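Local coordinates for peptidase S9 prolyl oligopeptidase catalytic domain-containing protein (Pyrococcus horikoshii, PDB 4HXF), which acts as an acylaminoacyl peptidase, a serine protease of the prolyl oligopeptidase family that self-compartmentalizes as a hexamer to select its substrates, at the interface of chains A and B. Sequence-based numbering; all coordinates share one arbitrary frame. Chains: chain A/B, Putative uncharacterized protein PH0594.

Contact 1: the interface of chains A and B. Residues chain A 137-140, 498-501, 505; chain B 551-552, 555-556, 559-560.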
loop_
_atom_site.group_PDB
_atom_site.type_symbol
_atom_site.label_atom_id
_atom_site.label_comp_id
_atom_site.label_asym_id
_atom_site.label_seq_id
_atom_site.Cartn_x
_atom_site.Cartn_y
_atom_site.Cartn_z
ATOM N N VAL A 137 -28.642 -8.063 30.650
ATOM C CA VAL A 137 -27.611 -8.799 31.373
ATOM C C VAL A 137 -27.415 -10.067 30.594
ATOM O O VAL A 137 -28.331 -10.524 29.921
ATOM C CB VAL A 137 -27.913 -9.165 32.873
ATOM C CG1 VAL A 137 -27.903 -7.951 33.735
ATOM C CG2 VAL A 137 -29.196 -9.986 32.981
ATOM N N PRO A 138 -26.219 -10.627 30.637
ATOM C CA PRO A 138 -25.015 -10.049 31.195
ATOM C C PRO A 138 -24.422 -9.090 30.178
ATOM O O PRO A 138 -24.939 -8.965 29.027
ATOM C CB PRO A 138 -24.170 -11.316 31.399
ATOM C CG PRO A 138 -24.422 -12.138 30.229
ATOM C CD PRO A 138 -25.927 -11.924 29.979
ATOM N N ALA A 139 -23.364 -8.353 30.516
ATOM C CA ALA A 139 -22.749 -7.435 29.569
ATOM C C ALA A 139 -21.784 -8.045 28.589
ATOM O O ALA A 139 -21.366 -7.446 27.603
ATOM C CB ALA A 139 -22.012 -6.353 30.376
ATOM N N TRP A 140 -21.419 -9.293 28.855
ATOM C CA TRP A 140 -20.452 -10.043 28.024
ATOM C C TRP A 140 -20.645 -11.522 28.121
ATOM O O TRP A 140 -21.393 -12.025 28.983
ATOM C CB TRP A 140 -19.028 -9.581 28.428
ATOM C CG TRP A 140 -18.588 -9.872 29.875
ATOM C CD1 TRP A 140 -19.214 -10.587 30.825
ATOM C CD2 TRP A 140 -17.372 -9.332 30.443
ATOM N NE1 TRP A 140 -18.478 -10.542 32.043
ATOM C CE2 TRP A 140 -17.304 -9.795 31.832
ATOM C CE3 TRP A 140 -16.338 -8.533 29.936
ATOM C CZ2 TRP A 140 -16.214 -9.458 32.656
ATOM C CZ3 TRP A 140 -15.296 -8.181 30.764
ATOM C CH2 TRP A 140 -15.230 -8.665 32.079
ATOM N N TYR A 498 -19.838 -14.576 40.843
ATOM C CA TYR A 498 -21.271 -14.200 40.793
ATOM C C TYR A 498 -21.560 -12.928 40.019
ATOM O O TYR A 498 -22.383 -12.829 39.158
ATOM C CB TYR A 498 -21.869 -14.167 42.211
ATOM C CG TYR A 498 -23.169 -13.390 42.323
ATOM C CD1 TYR A 498 -24.350 -13.804 41.676
ATOM C CD2 TYR A 498 -23.211 -12.225 42.999
ATOM C CE1 TYR A 498 -25.464 -13.077 41.762
ATOM C CE2 TYR A 498 -24.365 -11.491 43.096
ATOM C CZ TYR A 498 -25.469 -11.870 42.464
ATOM O OH TYR A 498 -26.600 -11.092 42.558
ATOM N N ALA A 499 -20.835 -11.838 40.462
ATOM C CA ALA A 499 -21.163 -10.518 40.012
ATOM C C ALA A 499 -20.468 -10.032 38.719
ATOM O O ALA A 499 -21.013 -9.145 38.099
ATOM C CB ALA A 499 -20.907 -9.479 41.156
ATOM N N PHE A 500 -19.338 -10.617 38.379
ATOM C CA PHE A 500 -18.557 -10.224 37.202
ATOM C C PHE A 500 -18.605 -11.133 36.023
ATOM O O PHE A 500 -18.464 -10.659 34.886
ATOM C CB PHE A 500 -17.125 -10.008 37.709
ATOM C CG PHE A 500 -16.213 -9.137 36.823
ATOM C CD1 PHE A 500 -16.658 -8.015 36.167
ATOM C CD2 PHE A 500 -14.825 -9.380 36.852
ATOM C CE1 PHE A 500 -15.754 -7.226 35.461
ATOM C CE2 PHE A 500 -13.930 -8.567 36.164
ATOM C CZ PHE A 500 -14.403 -7.521 35.400
ATOM N N SER A 501 -18.736 -12.445 36.218
ATOM C CA SER A 501 -18.671 -13.372 35.101
ATOM C C SER A 501 -19.913 -13.399 34.260
ATOM O O SER A 501 -20.959 -12.926 34.629
ATOM C CB SER A 501 -18.358 -14.760 35.538
ATOM O OG SER A 501 -19.477 -15.356 36.177
ATOM N N LEU A 505 -24.587 -14.672 37.515
ATOM C CA LEU A 505 -25.776 -14.190 38.221
ATOM C C LEU A 505 -26.717 -15.381 38.536
ATOM O O LEU A 505 -27.391 -15.333 39.592
ATOM C CB LEU A 505 -26.528 -13.097 37.462
ATOM C CG LEU A 505 -25.940 -11.706 37.399
ATOM C CD1 LEU A 505 -26.869 -10.821 36.539
ATOM C CD2 LEU A 505 -25.672 -11.217 38.841
ATOM N N LEU B 551 -12.493 -2.497 35.973
ATOM C CA LEU B 551 -13.878 -2.702 35.412
ATOM C C LEU B 551 -14.880 -3.311 36.356
ATOM O O LEU B 551 -16.052 -2.950 36.321
ATOM C CB LEU B 551 -13.764 -3.460 34.125
ATOM C CG LEU B 551 -15.160 -3.652 33.406
ATOM C CD1 LEU B 551 -15.843 -2.333 32.974
ATOM C CD2 LEU B 551 -14.937 -4.638 32.186
ATOM N N ASP B 552 -14.454 -4.292 37.155
ATOM C CA ASP B 552 -15.301 -4.995 38.093
ATOM C C ASP B 552 -16.075 -4.004 38.971
ATOM O O ASP B 552 -17.233 -4.209 39.329
ATOM C CB ASP B 552 -14.558 -6.031 38.945
ATOM C CG ASP B 552 -13.569 -5.404 39.881
ATOM O OD1 ASP B 552 -13.651 -5.741 41.066
ATOM O OD2 ASP B 552 -12.713 -4.591 39.401
ATOM N N LEU B 555 -18.880 -2.948 36.653
ATOM C CA LEU B 555 -19.691 -4.024 36.031
ATOM C C LEU B 555 -20.359 -4.913 37.087
ATOM O O LEU B 555 -21.529 -5.369 36.935
ATOM C CB LEU B 555 -18.865 -4.797 35.019
ATOM C CG LEU B 555 -19.606 -5.917 34.255
ATOM C CD1 LEU B 555 -20.870 -5.303 33.583
ATOM C CD2 LEU B 555 -18.691 -6.601 33.174
ATOM N N MET B 556 -19.692 -5.155 38.211
ATOM C CA MET B 556 -20.314 -5.952 39.277
ATOM C C MET B 556 -21.542 -5.240 39.797
ATOM O O MET B 556 -22.533 -5.878 40.037
ATOM C CB MET B 556 -19.344 -6.351 40.405
ATOM C CG MET B 556 -18.221 -7.225 40.027
ATOM S SD MET B 556 -17.294 -7.823 41.481
ATOM C CE MET B 556 -16.763 -6.315 42.239
ATOM N N HIS B 559 -24.309 -5.513 37.158
ATOM C CA HIS B 559 -24.986 -6.811 37.129
ATOM C C HIS B 559 -25.891 -7.101 38.331
ATOM O O HIS B 559 -26.988 -7.659 38.217
ATOM C CB HIS B 559 -23.976 -7.969 37.009
ATOM C CG HIS B 559 -23.326 -8.114 35.682
ATOM N ND1 HIS B 559 -22.151 -8.797 35.493
ATOM C CD2 HIS B 559 -23.812 -7.816 34.365
ATOM C CE1 HIS B 559 -21.910 -8.883 34.104
ATOM N NE2 HIS B 559 -22.932 -8.303 33.463
ATOM N N VAL B 560 -25.360 -6.730 39.513
ATOM C CA VAL B 560 -26.079 -6.986 40.760
ATOM C C VAL B 560 -27.309 -6.123 40.803
ATOM O O VAL B 560 -28.398 -6.612 41.182
ATOM C CB VAL B 560 -25.178 -6.843 41.986
ATOM C CG1 VAL B 560 -26.030 -6.708 43.232
ATOM C CG2 VAL B 560 -24.140 -7.996 42.062
#
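Three flat groups organise this patch. The phenyl ring of A:Phe500, whose CG is anti to the backbone N, is covered on one face by CZ2 of A:Trp140 from its own chain, offset toward the rim, and on the opposite face by B:Asp552, whose CB sits centrally, 3.7 Å from the centroid of the A:Phe500 ring; CB of B:Leu555 lies in plane at its edge. The indole of A:Trp140 receives the methyl CD2 of B:Leu555 on one face, 3.7 Å from CE2 of A:Trp140, while CD2 of B:Leu551 meets its tip. B:Leu555 divides its branches: CD2 goes to the indole, and CD1 reaches CB of A:Ala139 at 3.6 Å and also lies over one face of the imidazole of B:His559, within its own chain.

With CG anti to the carbonyl carbon, beside the backbone N, B:His559 is gripped in its ring plane from two ends. The backbone N of A:Ala139 donates to NE2 of B:His559 over 3.0 Å, nearly straight at 158°. ND1 of B:His559 donates to the carbonyl O of A:Ala499 at 2.9 Å, but from 37° above the carbonyl plane. Two in-plane bonds hold the ring against rotation and are most simply read as a hydrogen on ND1 and an acceptor lone pair on NE2. An alanine in place of B:His559 would remove both bonds and would probably loosen the hold of the B helix on the A:Val137–A:Trp140 segment. Within chain A, NE1 of A:Trp140 donates to O of A:Phe500 at 2.8 Å, holding the indole to the end of helix 494-500.

Alongside, CB of A:Ala499 packs against CB of B:Met556 at 3.6 Å, and B:Val560 crosses A:Tyr498 at about a right angle, its CG2 touching CE2. The imidazole of B:His559, projecting from helix 552-563, thus bridges two segments of the partner, helping to join two subunits of the hexamer.

Contact 2: the interface of chains A and B. Residues chain A 493, 495-496, 529, 556; chain B 493, 495-496, 517, 529.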
loop_
_atom_site.group_PDB
_atom_site.type_symbol
_atom_site.label_atom_id
_atom_site.label_comp_id
_atom_site.label_asym_id
_atom_site.label_seq_id
_atom_site.Cartn_x
_atom_site.Cartn_y
_atom_site.Cartn_z
ATOM N N TYR A 493 -12.261 -16.355 44.108
ATOM C CA TYR A 493 -13.288 -15.758 44.904
ATOM C C TYR A 493 -14.644 -15.850 44.313
ATOM O O TYR A 493 -14.936 -15.215 43.266
ATOM C CB TYR A 493 -12.923 -14.272 45.211
ATOM C CG TYR A 493 -13.790 -13.498 46.173
ATOM C CD1 TYR A 493 -14.658 -14.171 47.096
ATOM C CD2 TYR A 493 -13.724 -12.142 46.309
ATOM C CE1 TYR A 493 -15.431 -13.496 48.000
ATOM C CE2 TYR A 493 -14.483 -11.462 47.207
ATOM C CZ TYR A 493 -15.375 -12.119 48.064
ATOM O OH TYR A 493 -16.073 -11.451 48.987
ATOM N N LEU A 495 -17.542 -14.588 45.109
ATOM C CA LEU A 495 -18.455 -13.479 45.043
ATOM C C LEU A 495 -18.235 -12.682 43.767
ATOM O O LEU A 495 -19.195 -12.260 43.103
ATOM C CB LEU A 495 -18.335 -12.505 46.228
ATOM C CG LEU A 495 -19.439 -11.471 46.325
ATOM C CD1 LEU A 495 -20.838 -12.040 46.494
ATOM C CD2 LEU A 495 -19.266 -10.495 47.461
ATOM N N THR A 496 -16.964 -12.496 43.338
ATOM C CA THR A 496 -16.726 -11.831 42.062
ATOM C C THR A 496 -17.108 -12.667 40.857
ATOM O O THR A 496 -17.383 -12.158 39.770
ATOM C CB THR A 496 -15.300 -11.257 41.950
ATOM O OG1 THR A 496 -14.387 -12.344 41.942
ATOM C CG2 THR A 496 -15.062 -10.297 43.131
ATOM N N PHE A 529 -9.262 -16.319 50.525
ATOM C CA PHE A 529 -9.270 -16.023 51.949
ATOM C C PHE A 529 -8.280 -16.884 52.755
ATOM O O PHE A 529 -8.018 -16.613 53.955
ATOM C CB PHE A 529 -10.654 -16.173 52.497
ATOM C CG PHE A 529 -11.546 -15.160 51.992
ATOM C CD1 PHE A 529 -12.186 -15.295 50.806
ATOM C CD2 PHE A 529 -11.573 -13.904 52.610
ATOM C CE1 PHE A 529 -12.924 -14.291 50.270
ATOM C CE2 PHE A 529 -12.306 -12.828 52.070
ATOM C CZ PHE A 529 -13.035 -13.055 50.888
ATOM N N MET A 556 -6.185 -11.291 41.337
ATOM C CA MET A 556 -6.374 -11.010 42.766
ATOM C C MET A 556 -5.584 -12.000 43.591
ATOM O O MET A 556 -4.986 -11.612 44.559
ATOM C CB MET A 556 -7.852 -10.933 43.196
ATOM C CG MET A 556 -8.655 -9.857 42.594
ATOM S SD MET A 556 -10.305 -9.718 43.363
ATOM C CE MET A 556 -10.991 -11.325 43.081
ATOM N N TYR B 493 -16.898 -2.178 45.531
ATOM C CA TYR B 493 -16.441 -3.137 46.487
ATOM C C TYR B 493 -15.011 -2.998 46.851
ATOM O O TYR B 493 -14.105 -3.242 46.011
ATOM C CB TYR B 493 -16.739 -4.580 45.974
ATOM C CG TYR B 493 -16.486 -5.745 46.899
ATOM C CD1 TYR B 493 -16.379 -5.555 48.318
ATOM C CD2 TYR B 493 -16.458 -7.040 46.474
ATOM C CE1 TYR B 493 -16.182 -6.596 49.182
ATOM C CE2 TYR B 493 -16.268 -8.082 47.325
ATOM C CZ TYR B 493 -16.103 -7.887 48.702
ATOM O OH TYR B 493 -15.978 -8.919 49.541
ATOM N N LEU B 495 -12.950 -4.792 48.628
ATOM C CA LEU B 495 -12.038 -5.902 48.697
ATOM C C LEU B 495 -11.402 -6.154 47.340
ATOM O O LEU B 495 -10.193 -6.418 47.239
ATOM C CB LEU B 495 -12.693 -7.216 49.157
ATOM C CG LEU B 495 -11.727 -8.337 49.481
ATOM C CD1 LEU B 495 -10.748 -8.035 50.604
ATOM C CD2 LEU B 495 -12.397 -9.629 49.875
ATOM N N THR B 496 -12.173 -6.022 46.235
ATOM C CA THR B 496 -11.567 -6.151 44.915
ATOM C C THR B 496 -10.671 -4.988 44.539
ATOM O O THR B 496 -9.772 -5.100 43.705
ATOM C CB THR B 496 -12.600 -6.475 43.817
ATOM O OG1 THR B 496 -13.467 -5.359 43.685
ATOM C CG2 THR B 496 -13.351 -7.760 44.212
ATOM N N LEU B 517 -8.584 -9.369 54.197
ATOM C CA LEU B 517 -9.345 -10.595 53.964
ATOM C C LEU B 517 -10.219 -10.893 55.214
ATOM O O LEU B 517 -11.064 -11.763 55.183
ATOM C CB LEU B 517 -8.368 -11.732 53.772
ATOM C CG LEU B 517 -7.440 -11.642 52.511
ATOM C CD1 LEU B 517 -6.398 -12.736 52.407
ATOM C CD2 LEU B 517 -8.405 -11.645 51.364
ATOM N N PHE B 529 -22.975 -4.169 48.576
ATOM C CA PHE B 529 -23.741 -4.958 49.530
ATOM C C PHE B 529 -25.106 -4.335 49.876
ATOM O O PHE B 529 -25.968 -4.987 50.520
ATOM C CB PHE B 529 -22.939 -5.178 50.774
ATOM C CG PHE B 529 -21.807 -6.038 50.540
ATOM C CD1 PHE B 529 -20.630 -5.561 50.072
ATOM C CD2 PHE B 529 -21.988 -7.426 50.561
ATOM C CE1 PHE B 529 -19.606 -6.384 49.731
ATOM C CE2 PHE B 529 -20.959 -8.313 50.189
ATOM C CZ PHE B 529 -19.721 -7.764 49.807
#
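CG of A:Tyr493, like that of B:Tyr493, stands anti to the backbone N (chi1 -173°), which turns the phenol away from the backbone N, past the carbonyl side, toward the two-fold axis. The two side chains consequently meet tip to tip, and OH of A:Tyr493 and OH of B:Tyr493 form a hydrogen bond of 2.6 Å. Each OH lies at the edge of the opposite ring, in its plane; which hydroxyl donates is not decided by the coordinates.

Each phenol is held from within its own subunit. On one face of A:Tyr493 sits CA of A:Leu495, and on the other CE1 of A:Phe529, 3.4 Å above the ring plane and offset toward the rim; chain B repeats this sandwich. The A:Phe529 ring turns its edge to CD1 of A:Tyr493, so the intrachain contact is edge to face.

A:Leu495, with CG anti to its backbone N (chi1 -169°), extends CD2 obliquely across to CZ of B:Phe529 at 3.6 Å, and the same methyl is 3.9 Å from CE2 of B:Tyr493. The reciprocal contacts flank the hydroxyl pair from the other subunit. Further out, the carbonyl O of B:Leu517 lies in the plane of the A:Phe529 ring, 3.4 Å from CD2 of A:Phe529.

A:Thr496 places OG1 in the crowded position between backbone N and carbonyl carbon (chi1 66°). From there OG1 donates to O of A:Tyr493 at 3.2 Å, on a carbonyl lone pair. CG2 of A:Thr496 meets CG2 of B:Thr496 tip to tip at 3.2 Å, tighter than usual van der Waals contact. SD of A:Met556 lies 3.7 Å from CG2 of B:Thr496.

In the fold, the N-terminal starts of helix 494-500 from the two chains face each other across the axis, with A:Phe529 on the 3-10 helix 527-533, A:Met556 on helix 552-563 and B:Leu517 in a loop, all within the alpha/beta-hydrolase catalytic region.

The C-alpha centres of contact 1 and contact 2 lie about 14 Å apart, within one two-fold interface. Helix 494-500 links them: its start takes part in contact 2 and its end in contact 1. Helix 552-563 is likewise common, with B:Met556 serving contact 1 and A:Met556 contact 2. Contact 2 straddles the axis, where A:Tyr493 and A:Thr496 meet their own copies, while contact 1 lies off it and recurs with the chains exchanged. A shift of helix 494-500 would probably be felt at both, so the two patches are likely to stabilise this pair of subunits together within the hexamer.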